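Local coordinates for protein chintase (Rhizomucor miehei, PDB 5YUQ) that hydrolyses chitin, as a glycoside hydrolase family 18 chitinase from a thermophilic fungus, with a TIM-barrel fold and an active-site tunnel, at residues A[265-270]-A[279-284]; A[285-290]-A[324-329]. One frame throughout, in Å; residues are numbered along the deposited sequence.

Interaction 1: residues A[265-270]-A[279-284]; sequences STDEKA and ATYSGQ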
ATOM      1  N   SER A 265      -1.868  17.054 -10.050  1.00 22.55           N
ATOM      2  CA  SER A 265      -3.252  17.118 -10.509  1.00 21.52           C
ATOM      3  C   SER A 265      -4.097  15.932 -10.058  1.00 24.79           C
ATOM      4  O   SER A 265      -5.324  16.013 -10.042  1.00 29.00           O
ATOM      5  CB  SER A 265      -3.301  17.241 -12.034  1.00 23.80           C
ATOM      6  OG  SER A 265      -2.798  16.076 -12.655  1.00 28.21           O
ATOM      7  N   THR A 266      -3.448  14.826  -9.699  1.00 23.38           N
ATOM      8  CA  THR A 266      -4.166  13.648  -9.222  1.00 25.79           C
ATOM      9  C   THR A 266      -4.603  13.818  -7.776  1.00 26.49           C
ATOM     10  O   THR A 266      -5.399  13.026  -7.268  1.00 26.93           O
ATOM     11  CB  THR A 266      -3.315  12.361  -9.319  1.00 23.46           C
ATOM     12  OG1 THR A 266      -2.252  12.410  -8.358  1.00 21.78           O
ATOM     13  CG2 THR A 266      -2.755  12.174 -10.714  1.00 23.67           C
ATOM     14  N   ASP A 267      -4.081  14.848  -7.112  1.00 23.11           N
ATOM     15  CA  ASP A 267      -4.363  15.055  -5.691  1.00 23.45           C
ATOM     16  C   ASP A 267      -5.605  15.916  -5.486  1.00 24.78           C
ATOM     17  O   ASP A 267      -5.511  17.120  -5.243  1.00 28.75           O
ATOM     18  CB  ASP A 267      -3.152  15.670  -4.985  1.00 17.88           C
ATOM     19  CG  ASP A 267      -3.321  15.746  -3.480  1.00 20.42           C
ATOM     20  OD1 ASP A 267      -4.284  15.164  -2.943  1.00 24.46           O
ATOM     21  OD2 ASP A 267      -2.472  16.391  -2.834  1.00 17.75           O
ATOM     22  N   GLU A 268      -6.767  15.284  -5.597  1.00 22.67           N
ATOM     23  CA  GLU A 268      -8.036  15.961  -5.390  1.00 29.33           C
ATOM     24  C   GLU A 268      -8.354  15.987  -3.910  1.00 26.78           C
ATOM     25  O   GLU A 268      -8.087  15.019  -3.191  1.00 26.08           O
ATOM     26  CB  GLU A 268      -9.162  15.227  -6.121  1.00 31.09           C
ATOM     27  CG  GLU A 268      -9.091  15.266  -7.639  1.00 46.70           C
ATOM     28  CD  GLU A 268     -10.201  14.451  -8.286  1.00 56.79           C
ATOM     29  OE1 GLU A 268     -10.743  13.546  -7.615  1.00 54.54           O
ATOM     30  OE2 GLU A 268     -10.539  14.719  -9.460  1.00 62.35           O
ATOM     31  N   LYS A 269      -8.935  17.088  -3.453  1.00 22.51           N
ATOM     32  CA  LYS A 269      -9.371  17.174  -2.071  1.00 24.61           C
ATOM     33  C   LYS A 269     -10.453  16.136  -1.838  1.00 25.79           C
ATOM     34  O   LYS A 269     -11.338  15.954  -2.676  1.00 25.38           O
ATOM     35  CB  LYS A 269      -9.898  18.574  -1.756  1.00 26.12           C
ATOM     36  CG  LYS A 269      -9.119  19.270  -0.668  1.00 36.96           C
ATOM     37  CD  LYS A 269      -9.658  20.662  -0.393  1.00 34.18           C
ATOM     38  CE  LYS A 269      -8.859  21.320   0.717  1.00 36.73           C
ATOM     39  NZ  LYS A 269      -9.407  22.649   1.101  1.00 43.04           N
ATOM     40  N   ALA A 270     -10.365  15.431  -0.716  1.00 20.57           N
ATOM     41  CA  ALA A 270     -11.336  14.392  -0.410  1.00 25.57           C
ATOM     42  C   ALA A 270     -11.483  14.204   1.093  1.00 24.22           C
ATOM     43  O   ALA A 270     -10.499  14.268   1.839  1.00 21.08           O
ATOM     44  CB  ALA A 270     -10.931  13.083  -1.066  1.00 22.34           C
ATOM     45  N   ALA A 279     -12.572  17.757   3.949  1.00 25.13           N
ATOM     46  CA  ALA A 279     -11.788  17.383   2.772  1.00 23.78           C
ATOM     47  C   ALA A 279     -10.330  17.843   2.890  1.00 29.68           C
ATOM     48  O   ALA A 279     -10.056  18.989   3.249  1.00 29.04           O
ATOM     49  CB  ALA A 279     -12.419  17.946   1.516  1.00 29.63           C
ATOM     50  N   THR A 280      -9.396  16.942   2.597  1.00 23.77           N
ATOM     51  CA  THR A 280      -7.972  17.252   2.686  1.00 21.95           C
ATOM     52  C   THR A 280      -7.235  16.787   1.439  1.00 21.19           C
ATOM     53  O   THR A 280      -7.735  15.946   0.694  1.00 21.54           O
ATOM     54  CB  THR A 280      -7.321  16.573   3.906  1.00 19.92           C
ATOM     55  OG1 THR A 280      -7.504  15.157   3.817  1.00 22.15           O
ATOM     56  CG2 THR A 280      -7.941  17.076   5.196  1.00 25.04           C
ATOM     57  N   TYR A 281      -6.053  17.354   1.213  1.00 19.74           N
ATOM     58  CA  TYR A 281      -5.148  16.855   0.189  1.00 17.76           C
ATOM     59  C   TYR A 281      -4.278  15.750   0.778  1.00 20.11           C
ATOM     60  O   TYR A 281      -4.108  15.674   1.992  1.00 22.11           O
ATOM     61  CB  TYR A 281      -4.258  17.977  -0.340  1.00 18.81           C
ATOM     62  CG  TYR A 281      -4.995  19.041  -1.110  1.00 21.21           C
ATOM     63  CD1 TYR A 281      -5.588  18.754  -2.329  1.00 22.93           C
ATOM     64  CD2 TYR A 281      -5.073  20.342  -0.631  1.00 26.54           C
ATOM     65  CE1 TYR A 281      -6.251  19.726  -3.045  1.00 28.44           C
ATOM     66  CE2 TYR A 281      -5.735  21.327  -1.347  1.00 24.03           C
ATOM     67  CZ  TYR A 281      -6.323  21.006  -2.550  1.00 28.44           C
ATOM     68  OH  TYR A 281      -6.986  21.970  -3.274  1.00 30.96           O
ATOM     69  N   SER A 282      -3.721  14.906  -0.089  1.00 19.10           N
ATOM     70  CA  SER A 282      -2.840  13.830   0.353  1.00 24.48           C
ATOM     71  C   SER A 282      -1.384  14.171   0.090  1.00 20.81           C
ATOM     72  O   SER A 282      -0.487  13.594   0.706  1.00 18.28           O
ATOM     73  CB  SER A 282      -3.182  12.531  -0.363  1.00 22.75           C
ATOM     74  OG  SER A 282      -2.915  12.636  -1.748  1.00 26.00           O
ATOM     75  N   GLY A 283      -1.154  15.100  -0.834  1.00 17.57           N
ATOM     76  CA  GLY A 283       0.197  15.482  -1.212  1.00 15.08           C
ATOM     77  C   GLY A 283       0.775  14.574  -2.271  1.00 15.49           C
ATOM     78  O   GLY A 283       1.941  14.707  -2.635  1.00 16.11           O
ATOM     79  N   GLN A 284      -0.054  13.667  -2.776  1.00 16.71           N
ATOM     80  CA  GLN A 284       0.373  12.681  -3.764  1.00 18.08           C
ATOM     81  C   GLN A 284       0.888  13.346  -5.036  1.00 17.23           C
ATOM     82  O   GLN A 284       0.311  14.309  -5.540  1.00 16.37           O
ATOM     83  CB  GLN A 284      -0.778  11.729  -4.082  1.00 17.78           C
ATOM     84  CG  GLN A 284      -0.464  10.692  -5.152  1.00 20.85           C
ATOM     85  CD  GLN A 284      -1.631   9.759  -5.406  1.00 25.50           C
ATOM     86  OE1 GLN A 284      -1.757   8.717  -4.760  1.00 26.80           O
ATOM     87  NE2 GLN A 284      -2.495  10.134  -6.351  1.00 27.89           N
TER
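Ala270 and Thr280 form a single antiparallel bridge, a hydrogen-bonded pair in which Ala270 N gives to Thr280 O and Thr280 N gives to Ala270 O, both at 3.0 Å; the two runs are roughly antiparallel. Lys269, next to the bridge, lays its chain over Tyr281: CG stands 3.7 Å from the ring centroid and only 10° off its normal, a CH-pi contact. The chain is extended beyond CG, which carries CE on to 3.7 Å from Tyr281 CE2. At the rim of the same ring, Asp267 O approaches CD1 to 3.3 Å, near the ring plane. Both segments belong to the long loop that follows strand 228-240, which pairs in parallel with 175-178 and 346-350 as in the family's TIM barrel, and leads into strand 284-286, antiparallel to it; the contact folds this loop back on itself at the surface. Asp267 is the centre of an inverse gamma turn. Its CG, anti to the backbone N (chi1 -173°), extends toward 279-284, where backbone N-H groups meet the carboxylate oxygens. Ser282 N donates to Asp267 OD1 on the syn side, almost straight at 178°, whereas Gly283 N reaches OD2 at 2.7 Å from well above the carboxylate plane, less straight. Gly263 N also donates to OD2, so three backbone N-H groups grip the buried carboxylate, an arrangement that would favour its charged form. Ser282 OG accepts from Gln284 N, an ST turn. Further on, Gln284 NE2 donates to Thr266 OG1 at 3.0 Å, the acceptor lying in the amide plane; OG1 also bonds to Asp264.

Interaction 2: residues A[285-290]-A[324-329]; sequences YIWRTI and LSFDDA
Ile290, on helix 287-292, packs against Leu324 of strand 322-325 and Phe326 just beyond it, and can be followed outward atom by atom. From CB, which points toward the other segment, CG2 branches to the Phe326 ring, 3.9 Å from CE2. The other branch, CG1, comes within 4.1 Å of Leu324 CD2. At the tip, CD1 is anti to CA (chi2 177°) and lies 3.6 Å from Phe326 CB, with Leu324 CD2 also in contact. The second Leu324 methyl, CD1, meets Tyr285 CB at 3.6 Å. Beyond Phe326, the six-membered ring of Trp287 presents CZ3 at 3.4 Å from Asp327 O and 3.8 Å from Asp328 CB. Trp287 CZ3 and Phe326 CD2 meet edge to edge, each near the plane of the other's ring. Trp287 NE1 bonds to Asp356, Tyr285 OH to Glu293. The contact joins the junction of strand 284-286 and helix 287-292 to the end of strand 322-325, between barrel strands 228-240 and 346-350, consistent with the alpha+beta insertion of many family 18 chitinases. It is mainly apolar and buried, with the Asp327 carbonyl and Asp328 at its Trp287 end; no hydrogen bond between the segments sets its direction.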
ATOM      1  N   TYR A 285       1.991  12.815  -5.545  1.00 16.51           N
ATOM      2  CA  TYR A 285       2.628  13.327  -6.739  1.00 17.97           C
ATOM      3  C   TYR A 285       3.024  12.086  -7.528  1.00 16.74           C
ATOM      4  O   TYR A 285       3.984  11.408  -7.170  1.00 15.40           O
ATOM      5  CB  TYR A 285       3.867  14.110  -6.310  1.00 19.78           C
ATOM      6  CG  TYR A 285       4.144  15.361  -7.106  1.00 18.50           C
ATOM      7  CD1 TYR A 285       4.785  15.286  -8.324  1.00 21.43           C
ATOM      8  CD2 TYR A 285       3.796  16.610  -6.615  1.00 21.21           C
ATOM      9  CE1 TYR A 285       5.058  16.405  -9.052  1.00 22.58           C
ATOM     10  CE2 TYR A 285       4.070  17.758  -7.350  1.00 19.70           C
ATOM     11  CZ  TYR A 285       4.700  17.636  -8.565  1.00 20.17           C
ATOM     12  OH  TYR A 285       4.984  18.755  -9.315  1.00 27.68           O
ATOM     13  N   ILE A 286       2.283  11.753  -8.581  1.00 13.56           N
ATOM     14  CA  ILE A 286       2.530  10.466  -9.243  1.00 12.14           C
ATOM     15  C   ILE A 286       3.733  10.518 -10.174  1.00 15.37           C
ATOM     16  O   ILE A 286       4.136  11.585 -10.636  1.00 14.51           O
ATOM     17  CB  ILE A 286       1.300   9.920  -9.996  1.00 14.07           C
ATOM     18  CG1 ILE A 286       0.938  10.822 -11.178  1.00 14.61           C
ATOM     19  CG2 ILE A 286       0.121   9.756  -9.046  1.00 15.37           C
ATOM     20  CD1 ILE A 286       0.014  10.140 -12.172  1.00 18.81           C
ATOM     21  N   TRP A 287       4.316   9.359 -10.444  1.00 13.12           N
ATOM     22  CA  TRP A 287       5.525   9.307 -11.246  1.00 12.96           C
ATOM     23  C   TRP A 287       5.356   9.985 -12.599  1.00 15.91           C
ATOM     24  O   TRP A 287       6.273  10.666 -13.066  1.00 14.78           O
ATOM     25  CB  TRP A 287       6.000   7.873 -11.450  1.00 12.96           C
ATOM     26  CG  TRP A 287       7.159   7.827 -12.389  1.00 13.06           C
ATOM     27  CD1 TRP A 287       7.140   7.459 -13.704  1.00 13.91           C
ATOM     28  CD2 TRP A 287       8.513   8.192 -12.093  1.00 12.66           C
ATOM     29  NE1 TRP A 287       8.402   7.574 -14.243  1.00 15.51           N
ATOM     30  CE2 TRP A 287       9.263   8.019 -13.272  1.00 13.42           C
ATOM     31  CE3 TRP A 287       9.165   8.644 -10.941  1.00 12.60           C
ATOM     32  CZ2 TRP A 287      10.632   8.273 -13.331  1.00 14.44           C
ATOM     33  CZ3 TRP A 287      10.522   8.901 -11.000  1.00 16.12           C
ATOM     34  CH2 TRP A 287      11.242   8.716 -12.188  1.00 15.31           C
ATOM     35  N   ARG A 288       4.203   9.813 -13.232  1.00 15.31           N
ATOM     36  CA  ARG A 288       3.988  10.407 -14.565  1.00 18.03           C
ATOM     37  C   ARG A 288       4.298  11.916 -14.500  1.00 17.05           C
ATOM     38  O   ARG A 288       4.890  12.418 -15.415  1.00 17.64           O
ATOM     39  CB  ARG A 288       2.604  10.222 -15.120  1.00 20.40           C
ATOM     40  CG  ARG A 288       2.248   8.790 -15.438  1.00 22.16           C
ATOM     41  CD  ARG A 288       0.823   8.544 -15.888  1.00 20.29           C
ATOM     42  NE  ARG A 288       0.582   9.059 -17.238  1.00 21.82           N
ATOM     43  CZ  ARG A 288       0.927   8.426 -18.341  1.00 27.50           C
ATOM     44  NH1 ARG A 288       1.499   7.229 -18.332  1.00 20.06           N
ATOM     45  NH2 ARG A 288       0.664   8.983 -19.484  1.00 26.31           N
ATOM     46  N   THR A 289       3.840  12.579 -13.436  1.00 17.37           N
ATOM     47  CA  THR A 289       4.068  14.010 -13.264  1.00 15.30           C
ATOM     48  C   THR A 289       5.539  14.316 -13.015  1.00 16.88           C
ATOM     49  O   THR A 289       6.094  15.254 -13.589  1.00 16.26           O
ATOM     50  CB  THR A 289       3.252  14.559 -12.093  1.00 15.91           C
ATOM     51  OG1 THR A 289       1.880  14.162 -12.240  1.00 17.54           O
ATOM     52  CG2 THR A 289       3.344  16.080 -12.050  1.00 17.10           C
ATOM     53  N   ILE A 290       6.166  13.528 -12.147  1.00 16.27           N
ATOM     54  CA  ILE A 290       7.587  13.685 -11.856  1.00 14.34           C
ATOM     55  C   ILE A 290       8.409  13.593 -13.145  1.00 15.85           C
ATOM     56  O   ILE A 290       9.309  14.406 -13.384  1.00 17.07           O
ATOM     57  CB  ILE A 290       8.049  12.622 -10.839  1.00 14.66           C
ATOM     58  CG1 ILE A 290       7.230  12.758  -9.545  1.00 15.04           C
ATOM     59  CG2 ILE A 290       9.531  12.761 -10.537  1.00 15.21           C
ATOM     60  CD1 ILE A 290       7.547  11.699  -8.481  1.00 13.88           C
ATOM     61  N   LEU A 324       9.618  17.170  -2.123  1.00 12.94           N
ATOM     62  CA  LEU A 324       9.005  15.976  -2.687  1.00 13.29           C
ATOM     63  C   LEU A 324       9.876  14.801  -2.340  1.00 12.19           C
ATOM     64  O   LEU A 324      11.040  14.759  -2.734  1.00 13.51           O
ATOM     65  CB  LEU A 324       8.920  16.088  -4.218  1.00 14.10           C
ATOM     66  CG  LEU A 324       8.513  14.827  -4.994  1.00 13.31           C
ATOM     67  CD1 LEU A 324       7.075  14.477  -4.722  1.00 15.29           C
ATOM     68  CD2 LEU A 324       8.751  15.028  -6.495  1.00 15.93           C
ATOM     69  N   SER A 325       9.328  13.847  -1.591  1.00 12.18           N
ATOM     70  CA  SER A 325      10.007  12.575  -1.408  1.00 13.30           C
ATOM     71  C   SER A 325       9.387  11.626  -2.408  1.00 13.78           C
ATOM     72  O   SER A 325       8.165  11.516  -2.475  1.00 12.96           O
ATOM     73  CB  SER A 325       9.800  12.028  -0.000  1.00 14.07           C
ATOM     74  OG  SER A 325      10.256  10.678   0.043  1.00 12.56           O
ATOM     75  N   PHE A 326      10.214  10.941  -3.186  1.00 12.21           N
ATOM     76  CA  PHE A 326       9.676  10.050  -4.210  1.00 13.73           C
ATOM     77  C   PHE A 326      10.512   8.803  -4.411  1.00 13.35           C
ATOM     78  O   PHE A 326      11.452   8.559  -3.657  1.00 12.80           O
ATOM     79  CB  PHE A 326       9.422  10.793  -5.540  1.00 13.38           C
ATOM     80  CG  PHE A 326      10.663  11.343  -6.223  1.00 10.78           C
ATOM     81  CD1 PHE A 326      11.338  12.442  -5.707  1.00 11.82           C
ATOM     82  CD2 PHE A 326      11.107  10.788  -7.429  1.00 12.79           C
ATOM     83  CE1 PHE A 326      12.460  12.963  -6.357  1.00 13.72           C
ATOM     84  CE2 PHE A 326      12.225  11.303  -8.082  1.00 14.48           C
ATOM     85  CZ  PHE A 326      12.900  12.391  -7.551  1.00 13.28           C
ATOM     86  N   ASP A 327      10.137   7.998  -5.401  1.00 12.90           N
ATOM     87  CA  ASP A 327      10.935   6.848  -5.787  1.00 11.71           C
ATOM     88  C   ASP A 327      11.183   6.883  -7.274  1.00 14.00           C
ATOM     89  O   ASP A 327      10.311   7.279  -8.049  1.00 15.12           O
ATOM     90  CB  ASP A 327      10.249   5.547  -5.393  1.00 10.94           C
ATOM     91  CG  ASP A 327      10.579   5.150  -3.984  1.00 11.57           C
ATOM     92  OD1 ASP A 327      11.614   4.475  -3.794  1.00 14.84           O
ATOM     93  OD2 ASP A 327       9.836   5.546  -3.059  1.00 12.23           O
ATOM     94  N   ASP A 328      12.395   6.501  -7.662  1.00 12.41           N
ATOM     95  CA  ASP A 328      12.760   6.484  -9.072  1.00 13.41           C
ATOM     96  C   ASP A 328      13.313   5.117  -9.440  1.00 13.26           C
ATOM     97  O   ASP A 328      13.182   4.164  -8.670  1.00 13.30           O
ATOM     98  CB  ASP A 328      13.746   7.610  -9.411  1.00 13.94           C
ATOM     99  CG  ASP A 328      14.984   7.607  -8.529  1.00 14.92           C
ATOM    100  OD1 ASP A 328      15.226   6.615  -7.820  1.00 13.77           O
ATOM    101  OD2 ASP A 328      15.744   8.609  -8.560  1.00 16.35           O
ATOM    102  N   ALA A 329      13.911   4.993 -10.618  1.00 13.34           N
ATOM    103  CA  ALA A 329      14.391   3.682 -11.029  1.00 13.64           C
ATOM    104  C   ALA A 329      15.451   3.177 -10.065  1.00 15.12           C
ATOM    105  O   ALA A 329      15.456   1.996  -9.714  1.00 13.82           O
ATOM    106  CB  ALA A 329      14.921   3.720 -12.443  1.00 14.91           C
TER

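How the interactions relate
Interaction 1 closes directly before interaction 2 opens, since Gln284 is followed by Tyr285; the surface loop therefore runs straight into the buried strand-to-helix junction. Their centres are about 15 Å apart, yet they touch where Thr266 OG1 lies 3.6 Å from Ile286 CG2. Asp264 ties them further: its OD1 bonds to Thr266 OG1, while its OD2 takes Ile286 N and Thr289 OG1. Strand 228-240 is common ground, pairing with strands 284-286 and 322-325. Interaction 1 is largely polar and at the surface, interaction 2 buried and largely apolar. Neither contact includes a bound ligand, and neither can be assigned to the active-site tunnel from these contacts.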